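Side-chain contacts in adenylosuccinate lyase (Francisella tularensis subsp. tularensis SCHU S4, PDB 4EEI), which probably catalyses the release of fumarate from adenylosuccinate and from its imidazole carboxamide (SAICAR) counterpart in purine biosynthesis: residues B[59-62]-B[63-67]; B[72-75]-B[76-80]; B[14-17]-B[18-21]; B[301-304]-B[305-308]. All blocks are in the same frame, centred on the assembly; numbering follows the deposited sequence. Where two conformers were deposited one is given.

Interaction 1: residues B[59-62]-B[63-67]. With AMP (adenosine monophosphate), chain O.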
loop_
_atom_site.group_PDB
_atom_site.type_symbol
_atom_site.label_atom_id
_atom_site.label_comp_id
_atom_site.label_asym_id
_atom_site.label_seq_id
_atom_site.Cartn_x
_atom_site.Cartn_y
_atom_site.Cartn_z
ATOM N N ASP B 59 31.437 0.487 -16.315
ATOM C CA ASP B 59 31.247 -0.781 -15.618
ATOM C C ASP B 59 32.550 -1.429 -15.154
ATOM O O ASP B 59 32.650 -1.855 -14.002
ATOM C CB ASP B 59 30.449 -1.759 -16.480
ATOM C CG ASP B 59 29.008 -1.334 -16.649
ATOM O OD1 ASP B 59 28.569 -0.437 -15.898
ATOM O OD2 ASP B 59 28.316 -1.896 -17.524
ATOM N N GLU B 60 33.549 -1.502 -16.030
ATOM C CA GLU B 60 34.815 -2.113 -15.623
ATOM C C GLU B 60 35.525 -1.302 -14.540
ATOM O O GLU B 60 36.113 -1.872 -13.622
ATOM C CB GLU B 60 35.739 -2.412 -16.813
ATOM C CG GLU B 60 35.741 -1.394 -17.943
ATOM C CD GLU B 60 36.627 -1.828 -19.117
ATOM O OE1 GLU B 60 37.569 -1.081 -19.462
ATOM O OE2 GLU B 60 36.378 -2.911 -19.696
ATOM N N ILE B 61 35.448 0.023 -14.636
ATOM C CA ILE B 61 36.021 0.898 -13.621
ATOM C C ILE B 61 35.268 0.747 -12.295
ATOM O O ILE B 61 35.874 0.755 -11.216
ATOM C CB ILE B 61 36.016 2.378 -14.079
ATOM C CG1 ILE B 61 36.879 2.550 -15.329
ATOM C CG2 ILE B 61 36.535 3.284 -12.980
ATOM C CD1 ILE B 61 36.798 3.925 -15.963
ATOM N N GLU B 62 33.950 0.596 -12.379
ATOM C CA GLU B 62 33.128 0.468 -11.178
ATOM C C GLU B 62 33.442 -0.812 -10.397
ATOM O O GLU B 62 33.272 -0.860 -9.176
ATOM C CB GLU B 62 31.632 0.546 -11.512
ATOM C CG GLU B 62 30.743 0.565 -10.272
ATOM C CD GLU B 62 29.299 0.947 -10.564
ATOM O OE1 GLU B 62 28.990 1.326 -11.717
ATOM O OE2 GLU B 62 28.476 0.873 -9.624
ATOM N N LYS B 63 33.913 -1.838 -11.098
ATOM C CA LYS B 63 34.360 -3.061 -10.434
ATOM C C LYS B 63 35.462 -2.800 -9.409
ATOM O O LYS B 63 35.541 -3.485 -8.387
ATOM C CB LYS B 63 34.831 -4.093 -11.456
ATOM C CG LYS B 63 33.701 -4.918 -12.034
ATOM C CD LYS B 63 34.223 -5.934 -13.043
ATOM C CE LYS B 63 33.109 -6.865 -13.511
ATOM N NZ LYS B 63 33.604 -7.942 -14.428
ATOM N N VAL B 64 36.306 -1.810 -9.688
ATOM C CA VAL B 64 37.380 -1.430 -8.778
ATOM C C VAL B 64 36.885 -0.442 -7.727
ATOM O O VAL B 64 37.074 -0.645 -6.528
ATOM C CB VAL B 64 38.543 -0.763 -9.532
ATOM C CG1 VAL B 64 39.764 -0.658 -8.633
ATOM C CG2 VAL B 64 38.881 -1.541 -10.790
ATOM N N THR B 65 36.252 0.631 -8.187
ATOM C CA THR B 65 35.913 1.754 -7.317
ATOM C C THR B 65 34.815 1.457 -6.292
ATOM O O THR B 65 34.823 2.028 -5.200
ATOM C CB THR B 65 35.518 3.007 -8.137
ATOM O OG1 THR B 65 34.267 2.785 -8.798
ATOM C CG2 THR B 65 36.596 3.335 -9.178
ATOM N N LYS B 66 33.880 0.576 -6.653
ATOM C CA LYS B 66 32.673 0.313 -5.852
ATOM C C LYS B 66 31.807 1.565 -5.741
ATOM O O LYS B 66 30.987 1.690 -4.823
ATOM C CB LYS B 66 33.013 -0.185 -4.444
ATOM C CG LYS B 66 34.039 -1.297 -4.397
ATOM C CD LYS B 66 33.487 -2.555 -5.026
ATOM C CE LYS B 66 34.468 -3.709 -4.901
ATOM N NZ LYS B 66 33.792 -5.011 -5.160
ATOM N N HIS B 67 31.991 2.489 -6.681
ATOM C CA HIS B 67 31.329 3.783 -6.620
ATOM C C HIS B 67 31.058 4.248 -8.037
ATOM O O HIS B 67 31.991 4.556 -8.776
ATOM C CB HIS B 67 32.226 4.791 -5.898
ATOM C CG HIS B 67 31.527 6.059 -5.513
ATOM N ND1 HIS B 67 30.853 6.844 -6.424
ATOM C CD2 HIS B 67 31.399 6.679 -4.316
ATOM C CE1 HIS B 67 30.339 7.893 -5.806
ATOM N NE2 HIS B 67 30.655 7.816 -4.524
HETATM P P AMP O . 23.056 1.291 -5.218
HETATM O O1P AMP O . 23.159 -0.029 -5.939
HETATM O O2P AMP O . 22.699 1.177 -3.759
HETATM O O3P AMP O . 22.284 2.347 -5.966
HETATM O "O5'" AMP O . 24.565 1.850 -5.210
HETATM C "C5'" AMP O . 24.841 3.193 -4.815
HETATM C "C4'" AMP O . 26.207 3.609 -5.346
HETATM O "O4'" AMP O . 26.499 4.954 -4.956
HETATM C "C3'" AMP O . 27.310 2.730 -4.780
HETATM O "O3'" AMP O . 28.168 2.320 -5.845
HETATM C "C2'" AMP O . 28.078 3.621 -3.829
HETATM O "O2'" AMP O . 29.477 3.339 -3.876
HETATM C "C1'" AMP O . 27.787 5.020 -4.342
HETATM N N9 AMP O . 27.801 6.006 -3.236
HETATM C C8 AMP O . 28.290 5.800 -2.001
HETATM N N7 AMP O . 28.154 6.908 -1.232
HETATM C C5 AMP O . 27.567 7.853 -1.987
HETATM C C6 AMP O . 27.133 9.255 -1.795
HETATM N N6 AMP O . 27.307 9.881 -0.608
HETATM N N1 AMP O . 26.560 9.882 -2.844
HETATM C C2 AMP O . 26.382 9.267 -4.029
HETATM N N3 AMP O . 26.750 7.998 -4.273
HETATM C C4 AMP O . 27.338 7.252 -3.308
#
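The His-67 ring, whose backbone N lies near Glu-62 CG, carries AMP over one face. AMP C1' sits over the ring centre, 3.9 Å above its plane. AMP N9 covers the same ring, 3.6 Å from His-67 NE2. NE2 is hydrogen-bonded to a bound succinate, and ND1 makes a weak bond to the N of Ile-69. CG lies anti to the backbone N (chi1 -167°), and this turns the ring to the nucleotide.

Just before His-67 in the chain, helix 55-65 ends. Lys-66 N donates to Glu-62 O at 3.0 Å. Thr-65 N makes a straighter bond to Ile-61 O (169°), lying in the carbonyl plane, and Val-64 N reaches the same oxygen from above that plane. Ile-61 CG2 meets Thr-65 CG2 at 3.8 Å. Thr-65 OG1 donates to His-67 O at 2.9 Å and ties down the turn. Lys-66 has positive phi, and its O accepts from AMP O3' at 3.1 Å. Glu-62 OE2 forms a salt bridge with Arg-4 of the second subunit.

This is the junction between helices 55-65 and 68-77, with His-67 as the N-cap of the second; it forms part of the AMP and succinate site.

Interaction 2: residues B[72-75]-B[76-80]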
loop_
_atom_site.group_PDB
_atom_site.type_symbol
_atom_site.label_atom_id
_atom_site.label_comp_id
_atom_site.label_asym_id
_atom_site.label_seq_id
_atom_site.Cartn_x
_atom_site.Cartn_y
_atom_site.Cartn_z
ATOM N N PHE B 72 32.193 6.902 -13.422
ATOM C CA PHE B 72 31.769 7.790 -14.501
ATOM C C PHE B 72 32.747 8.948 -14.724
ATOM O O PHE B 72 33.152 9.217 -15.858
ATOM C CB PHE B 72 30.368 8.340 -14.220
ATOM C CG PHE B 72 30.030 9.575 -15.015
ATOM C CD1 PHE B 72 29.687 9.478 -16.354
ATOM C CD2 PHE B 72 30.055 10.833 -14.419
ATOM C CE1 PHE B 72 29.376 10.607 -17.090
ATOM C CE2 PHE B 72 29.741 11.969 -15.148
ATOM C CZ PHE B 72 29.400 11.854 -16.485
ATOM N N CYS B 73 33.115 9.639 -13.648
ATOM C CA CYS B 73 34.063 10.751 -13.762
ATOM C C CYS B 73 35.395 10.298 -14.347
ATOM O O CYS B 73 35.969 10.958 -15.224
ATOM C CB CYS B 73 34.286 11.409 -12.401
ATOM S SG CYS B 73 32.835 12.275 -11.775
ATOM N N THR B 74 35.887 9.166 -13.857
ATOM C CA THR B 74 37.132 8.602 -14.367
ATOM C C THR B 74 37.000 8.269 -15.850
ATOM O O THR B 74 37.947 8.454 -16.617
ATOM C CB THR B 74 37.564 7.359 -13.561
ATOM O OG1 THR B 74 37.777 7.730 -12.192
ATOM C CG2 THR B 74 38.847 6.764 -14.112
ATOM N N SER B 75 35.826 7.801 -16.272
ATOM C CA SER B 75 35.647 7.462 -17.689
ATOM C C SER B 75 35.734 8.708 -18.574
ATOM O O SER B 75 36.193 8.637 -19.712
ATOM C CB SER B 75 34.326 6.717 -17.933
ATOM O OG SER B 75 33.221 7.602 -17.949
ATOM N N ILE B 76 35.299 9.850 -18.044
ATOM C CA ILE B 76 35.397 11.120 -18.767
ATOM C C ILE B 76 36.820 11.689 -18.723
ATOM O O ILE B 76 37.426 11.980 -19.762
ATOM C CB ILE B 76 34.428 12.175 -18.187
ATOM C CG1 ILE B 76 32.967 11.710 -18.290
ATOM C CG2 ILE B 76 34.636 13.518 -18.872
ATOM C CD1 ILE B 76 32.546 11.262 -19.685
ATOM N N ALA B 77 37.344 11.851 -17.511
ATOM C CA ALA B 77 38.670 12.425 -17.297
ATOM C C ALA B 77 39.782 11.733 -18.087
ATOM O O ALA B 77 40.729 12.386 -18.550
ATOM C CB ALA B 77 39.006 12.431 -15.808
ATOM N N GLU B 78 39.679 10.417 -18.245
ATOM C CA GLU B 78 40.747 9.674 -18.913
ATOM C C GLU B 78 40.783 9.936 -20.424
ATOM O O GLU B 78 41.694 9.481 -21.120
ATOM C CB GLU B 78 40.659 8.171 -18.604
ATOM C CG GLU B 78 39.526 7.433 -19.300
ATOM C CD GLU B 78 39.472 5.957 -18.924
ATOM O OE1 GLU B 78 40.228 5.533 -18.022
ATOM O OE2 GLU B 78 38.669 5.222 -19.531
ATOM N N GLN B 79 39.798 10.680 -20.925
ATOM C CA GLN B 79 39.770 11.042 -22.341
ATOM C C GLN B 79 40.494 12.365 -22.588
ATOM O O GLN B 79 40.633 12.798 -23.729
ATOM C CB GLN B 79 38.327 11.138 -22.841
ATOM C CG GLN B 79 37.534 9.840 -22.718
ATOM C CD GLN B 79 36.095 9.986 -23.171
ATOM O OE1 GLN B 79 35.825 10.485 -24.262
ATOM N NE2 GLN B 79 35.162 9.556 -22.330
ATOM N N PHE B 80 40.963 13.001 -21.520
ATOM C CA PHE B 80 41.565 14.333 -21.629
ATOM C C PHE B 80 42.900 14.455 -20.906
ATOM O O PHE B 80 43.245 13.608 -20.080
ATOM C CB PHE B 80 40.594 15.384 -21.087
ATOM C CG PHE B 80 39.286 15.419 -21.818
ATOM C CD1 PHE B 80 38.217 14.646 -21.392
ATOM C CD2 PHE B 80 39.138 16.206 -22.951
ATOM C CE1 PHE B 80 37.019 14.665 -22.076
ATOM C CE2 PHE B 80 37.943 16.235 -23.641
ATOM C CZ PHE B 80 36.878 15.460 -23.203
HETATM O O HOH W 1 36.803 6.414 -21.076
#
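Phe-72 and Ile-76 pack one turn apart near the C-terminal end of helix 68-77, where the chain passes into a type I beta turn from Ala-77 to Phe-80.

The apolar part is a CH-pi contact. Ile-76 CG1 lies over one face of the Phe-72 ring, 4.2 Å from its centroid and displaced toward the rim. The ring also packs on Met-23 and Leu-24 of helix 16-33.

The backbone bonds are helical. Ala-77 N donates to Cys-73 O at 2.8 Å, almost straight (175°). Glu-78 N follows to Thr-74 O at 3.1 Å, and Ile-76 N donates to Phe-72 O.

Polar side chains add further bonds. Ser-75 OG grips Phe-72 O a second time, at 2.6 Å. The hydroxyl can fold back to that oxygen because OG sits between the backbone N and the carbonyl carbon (chi1 78°). The charged and amide ends bind neighbouring parts of the chain: Glu-78 OE2 pairs with Arg-57, and Gln-79 OE1 accepts from the N of Gln-52.

A water and the Gln-79 amide both bind Ser-75 O. The water also donates to Glu-78 OE2. Gln-79 NE2 donates to Ser-75 O at 3.0 Å, with the oxygen in its amide plane and the nitrogen above the carbonyl plane.

Interaction 3: residues B[14-17]-B[18-21]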
loop_
_atom_site.group_PDB
_atom_site.type_symbol
_atom_site.label_atom_id
_atom_site.label_comp_id
_atom_site.label_asym_id
_atom_site.label_seq_id
_atom_site.Cartn_x
_atom_site.Cartn_y
_atom_site.Cartn_z
ATOM N N TRP B 14 16.085 5.930 -19.781
ATOM C CA TRP B 14 16.588 5.337 -18.554
ATOM C C TRP B 14 17.731 4.373 -18.745
ATOM O O TRP B 14 18.267 3.821 -17.760
ATOM C CB TRP B 14 15.445 4.693 -17.778
ATOM C CG TRP B 14 14.377 5.696 -17.419
ATOM C CD1 TRP B 14 13.215 5.992 -18.125
ATOM C CD2 TRP B 14 14.356 6.599 -16.259
ATOM N NE1 TRP B 14 12.495 6.974 -17.494
ATOM C CE2 TRP B 14 13.123 7.381 -16.371
ATOM C CE3 TRP B 14 15.197 6.820 -15.181
ATOM C CZ2 TRP B 14 12.773 8.334 -15.433
ATOM C CZ3 TRP B 14 14.831 7.787 -14.241
ATOM C CH2 TRP B 14 13.649 8.524 -14.367
ATOM N N ALA B 15 18.125 4.152 -19.995
ATOM C CA ALA B 15 19.253 3.278 -20.311
ATOM C C ALA B 15 20.568 3.902 -19.846
ATOM O O ALA B 15 20.684 5.125 -19.777
ATOM C CB ALA B 15 19.300 2.985 -21.802
ATOM N N ASP B 16 21.550 3.068 -19.510
ATOM C CA ASP B 16 22.813 3.586 -18.982
ATOM C C ASP B 16 23.396 4.710 -19.837
ATOM O O ASP B 16 23.954 5.668 -19.308
ATOM C CB ASP B 16 23.853 2.465 -18.833
ATOM C CG ASP B 16 23.636 1.614 -17.592
ATOM O OD1 ASP B 16 22.781 1.957 -16.747
ATOM O OD2 ASP B 16 24.351 0.600 -17.458
ATOM N N GLU B 17 23.277 4.600 -21.156
ATOM C CA GLU B 17 23.897 5.616 -22.015
ATOM C C GLU B 17 23.331 7.023 -21.786
ATOM O O GLU B 17 24.082 7.998 -21.700
ATOM C CB GLU B 17 23.792 5.262 -23.497
ATOM C CG GLU B 17 24.431 6.331 -24.383
ATOM C CD GLU B 17 24.281 6.058 -25.864
ATOM O OE1 GLU B 17 25.281 5.643 -26.492
ATOM O OE2 GLU B 17 23.173 6.274 -26.404
ATOM N N ASN B 18 22.011 7.136 -21.701
ATOM C CA ASN B 18 21.410 8.441 -21.456
ATOM C C ASN B 18 21.580 8.883 -20.008
ATOM O O ASN B 18 21.689 10.085 -19.727
ATOM C CB ASN B 18 19.933 8.477 -21.850
ATOM C CG ASN B 18 19.353 9.871 -21.755
ATOM O OD1 ASN B 18 19.787 10.778 -22.472
ATOM N ND2 ASN B 18 18.387 10.062 -20.857
ATOM N N LYS B 19 21.599 7.921 -19.089
ATOM C CA LYS B 19 21.849 8.253 -17.683
ATOM C C LYS B 19 23.177 8.998 -17.558
ATOM O O LYS B 19 23.249 10.043 -16.908
ATOM C CB LYS B 19 21.863 6.998 -16.797
ATOM C CG LYS B 19 22.103 7.305 -15.320
ATOM C CD LYS B 19 23.153 6.394 -14.684
ATOM C CE LYS B 19 22.609 5.008 -14.405
ATOM N NZ LYS B 19 21.330 5.055 -13.631
ATOM N N TYR B 20 24.220 8.470 -18.192
ATOM C CA TYR B 20 25.534 9.116 -18.146
ATOM C C TYR B 20 25.593 10.381 -18.997
ATOM O O TYR B 20 26.297 11.326 -18.655
ATOM C CB TYR B 20 26.635 8.140 -18.583
ATOM C CG TYR B 20 26.744 6.920 -17.696
ATOM C CD1 TYR B 20 26.720 7.035 -16.310
ATOM C CD2 TYR B 20 26.855 5.654 -18.246
ATOM C CE1 TYR B 20 26.809 5.913 -15.500
ATOM C CE2 TYR B 20 26.944 4.537 -17.452
ATOM C CZ TYR B 20 26.918 4.665 -16.084
ATOM O OH TYR B 20 27.009 3.532 -15.306
ATOM N N ALA B 21 24.866 10.406 -20.113
ATOM C CA ALA B 21 24.850 11.613 -20.945
ATOM C C ALA B 21 24.241 12.790 -20.168
ATOM O O ALA B 21 24.696 13.932 -20.281
ATOM C CB ALA B 21 24.114 11.373 -22.249
HETATM O O HOH W 2 18.821 5.715 -15.495
HETATM O O HOH W 3 27.219 1.128 -17.244
#
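Asp-16 packs against Lys-19 and Tyr-20 in the first turn of helix 16-33. With Glu-17 and Asn-18 it makes up most of the contact.

The Asp-16 carboxylate lies alongside the Lys-19 chain, and both point the same way. OD1 approaches Lys-19 CE at 3.9 Å. The charged atoms do not meet: Asp-16 OD1 and Lys-19 NZ are 4.6 Å apart, so any attraction is probably modest. Lys-19 NZ instead donates to a water that in turn donates to Trp-14 O. The bent Lys-19 chain brings its amine back over the start of the helix. On its other side Asp-16 meets Tyr-20. Asp-16 CB is 4.0 Å from Tyr-20 CE2. A second water lies at the ring edge, in plane, and is bonded to both Tyr-20 OH and Asp-16 OD2. Asp-16 O accepts from Tyr-20 N at 3.0 Å and lies 3.1 Å from Tyr-20 CD2.

Glu-17 takes part mainly through its backbone. Its O accepts from Ala-21 N at 3.0 Å, and Ala-21 CB rests on the same oxygen. The extended side chain runs outward and packs on Ile-53.

Asn-18 has CG anti to the backbone N (chi1 -173°). This points its amide back to the preceding helix 8-14. ND2 bonds to Ile-13 O, and OD1 accepts from Lys-22 NZ.

Lys-19 N donates to Ala-15 O at 3.0 Å, nearly straight (167°). The whole is a helix N-terminus with Ala-15 as N-cap, joining helices 8-14 and 16-33 at a short break. Lys-19 also packs on Arg-310 of helix 304-333, a residue of the AMP site.

Interaction 4: residues B[301-304]-B[305-308]. With AMP (adenosine monophosphate), chain O; EDO (1,2-ethanediol), chain Q.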
loop_
_atom_site.group_PDB
_atom_site.type_symbol
_atom_site.label_atom_id
_atom_site.label_comp_id
_atom_site.label_asym_id
_atom_site.label_seq_id
_atom_site.Cartn_x
_atom_site.Cartn_y
_atom_site.Cartn_z
ATOM N N ARG B 301 20.985 12.750 4.225
ATOM C CA ARG B 301 20.799 11.770 3.160
ATOM C C ARG B 301 21.262 10.365 3.516
ATOM O O ARG B 301 22.176 10.168 4.315
ATOM C CB ARG B 301 21.471 12.230 1.860
ATOM C CG ARG B 301 22.856 11.650 1.614
ATOM C CD ARG B 301 22.810 10.169 1.268
ATOM N NE ARG B 301 22.070 9.897 0.038
ATOM C CZ ARG B 301 22.534 10.126 -1.185
ATOM N NH1 ARG B 301 23.744 10.639 -1.355
ATOM N NH2 ARG B 301 21.785 9.844 -2.242
ATOM N N ASP B 302 20.605 9.393 2.898
ATOM C CA ASP B 302 20.997 8.000 2.971
ATOM C C ASP B 302 20.539 7.339 1.679
ATOM O O ASP B 302 19.714 7.905 0.966
ATOM C CB ASP B 302 20.375 7.314 4.188
ATOM C CG ASP B 302 18.986 6.772 3.912
ATOM O OD1 ASP B 302 18.046 7.149 4.639
ATOM O OD2 ASP B 302 18.835 5.969 2.969
ATOM N N ILE B 303 21.340 6.390 1.214
ATOM C CA ILE B 303 21.184 5.987 -0.178
ATOM C C ILE B 303 20.164 4.875 -0.428
ATOM O O ILE B 303 20.136 4.295 -1.509
ATOM C CB ILE B 303 22.540 5.599 -0.804
ATOM C CG1 ILE B 303 22.523 5.852 -2.312
ATOM C CG2 ILE B 303 22.880 4.149 -0.497
ATOM C CD1 ILE B 303 23.794 6.481 -2.838
ATOM N N SER B 304 19.319 4.587 0.558
ATOM C CA SER B 304 18.325 3.517 0.401
ATOM C C SER B 304 17.375 3.756 -0.776
ATOM O O SER B 304 16.908 2.809 -1.421
ATOM C CB SER B 304 17.514 3.352 1.687
ATOM O OG SER B 304 16.776 4.527 1.977
ATOM N N HIS B 305 17.088 5.020 -1.064
ATOM C CA HIS B 305 16.149 5.350 -2.146
ATOM C C HIS B 305 16.696 4.987 -3.518
ATOM O O HIS B 305 15.935 4.843 -4.489
ATOM C CB HIS B 305 15.875 6.849 -2.132
ATOM C CG HIS B 305 17.102 7.672 -2.376
ATOM N ND1 HIS B 305 17.494 8.063 -3.640
ATOM C CD2 HIS B 305 18.045 8.138 -1.526
ATOM C CE1 HIS B 305 18.616 8.753 -3.555
ATOM N NE2 HIS B 305 18.976 8.818 -2.283
ATOM N N SER B 306 18.016 4.868 -3.614
ATOM C CA SER B 306 18.663 4.711 -4.917
ATOM C C SER B 306 18.313 3.390 -5.605
ATOM O O SER B 306 17.817 3.387 -6.735
ATOM C CB SER B 306 20.184 4.868 -4.780
ATOM O OG SER B 306 20.818 4.597 -6.013
ATOM N N SER B 307 18.572 2.267 -4.938
ATOM C CA SER B 307 18.250 0.962 -5.538
ATOM C C SER B 307 16.769 0.886 -5.897
ATOM O O SER B 307 16.398 0.413 -6.974
ATOM C CB SER B 307 18.593 -0.170 -4.578
ATOM O OG SER B 307 17.954 0.031 -3.329
ATOM N N ALA B 308 15.918 1.356 -5.000
ATOM C CA ALA B 308 14.475 1.354 -5.270
ATOM C C ALA B 308 14.139 2.147 -6.524
ATOM O O ALA B 308 13.406 1.669 -7.394
ATOM C CB ALA B 308 13.707 1.885 -4.079
HETATM P P AMP O . 23.056 1.291 -5.218
HETATM O O1P AMP O . 23.159 -0.029 -5.939
HETATM O O2P AMP O . 22.699 1.177 -3.759
HETATM O O3P AMP O . 22.284 2.347 -5.966
HETATM O "O5'" AMP O . 24.565 1.850 -5.210
HETATM C "C5'" AMP O . 24.841 3.193 -4.815
HETATM C "C4'" AMP O . 26.207 3.609 -5.346
HETATM O "O4'" AMP O . 26.499 4.954 -4.956
HETATM C "C3'" AMP O . 27.310 2.730 -4.780
HETATM O "O3'" AMP O . 28.168 2.320 -5.845
HETATM C "C2'" AMP O . 28.078 3.621 -3.829
HETATM O "O2'" AMP O . 29.477 3.339 -3.876
HETATM C "C1'" AMP O . 27.787 5.020 -4.342
HETATM N N9 AMP O . 27.801 6.006 -3.236
HETATM C C8 AMP O . 28.290 5.800 -2.001
HETATM N N7 AMP O . 28.154 6.908 -1.232
HETATM C C5 AMP O . 27.567 7.853 -1.987
HETATM C C6 AMP O . 27.133 9.255 -1.795
HETATM N N6 AMP O . 27.307 9.881 -0.608
HETATM N N1 AMP O . 26.560 9.882 -2.844
HETATM C C2 AMP O . 26.382 9.267 -4.029
HETATM N N3 AMP O . 26.750 7.998 -4.273
HETATM C C4 AMP O . 27.338 7.252 -3.308
HETATM C C1 EDO Q . 19.125 7.817 -8.612
HETATM O O1 EDO Q . 18.356 7.780 -7.410
HETATM C C2 EDO Q . 18.780 6.600 -9.458
HETATM O O2 EDO Q . 18.692 5.468 -8.590
HETATM O O HOH W 4 20.206 1.868 -2.668
#
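Arg-301 and His-305 meet through their side chains. Arg-301 has two deposited conformers; in the one given, NH2 donates to His-305 NE2 at 3.0 Å, so the bond may be partial. The two flat groups are nearly coplanar, 10° apart, and meet edge to edge. His-305 ND1 is bonded to Glu-309. Arg-301 NH1 bonds to Gln-212 and lies 3.3 Å from AMP N1.

Asp-302 and the Ser-304 hydroxyl brace the turn. Asp-302 also has two conformers. In the one given, its OD2 accepts from Ser-304 N at 2.8 Å, an Asx turn. Ser-304 OG adds a second bond to OD2, on its syn lone pair. The Ser-306 backbone N donates to Ile-303 O at 3.0 Å, from above the carbonyl plane.

Apolar contact comes from Ile-303. Its CG1 touches Ser-306 CB at 3.5 Å. Its CD1 faces the adenine, 3.6 Å from AMP N3, and also lies over one face of the Arg-301 guanidinium.

The phosphate is held at the start of helix 304-333. With OG anti to the backbone N (chi1 175°), the Ser-306 hydroxyl is turned to the phosphate and donates to AMP O3P at 2.7 Å. A water donates to AMP O2P and Ile-303 O, and accepts from Ser-307 N. Ser-307 OG is bonded to Asn-276 O of the second subunit, and Ile-303 packs on His-141 of the third.

The chemistry divides the work. Arg-301 and Ile-303 meet the base from the same side, while the hydroxyl, the water and the helix N-terminus receive the phosphate, whose negative charge the helix end would probably favour.

In the fold
Along the chain the order is interaction 3, interaction 1, interaction 2, interaction 4. All lie on the same side of the chain's centre. Interactions 1 and 2 occupy consecutive helices, 55-65 and 68-77; their centres are 13 Å apart, and Ile-61 CD1 packs against Thr-74 CG2. Interaction 3, on helix 16-33, touches interaction 2 where Tyr-20 O meets Phe-72 CE1. Interaction 4, at the start of helix 304-333, has its centre about 19 Å from that of interaction 1. They do not touch, but both contact AMP. Interactions 1 and 4, far apart in sequence, thus meet at one nucleotide site, which neighbouring subunits complete.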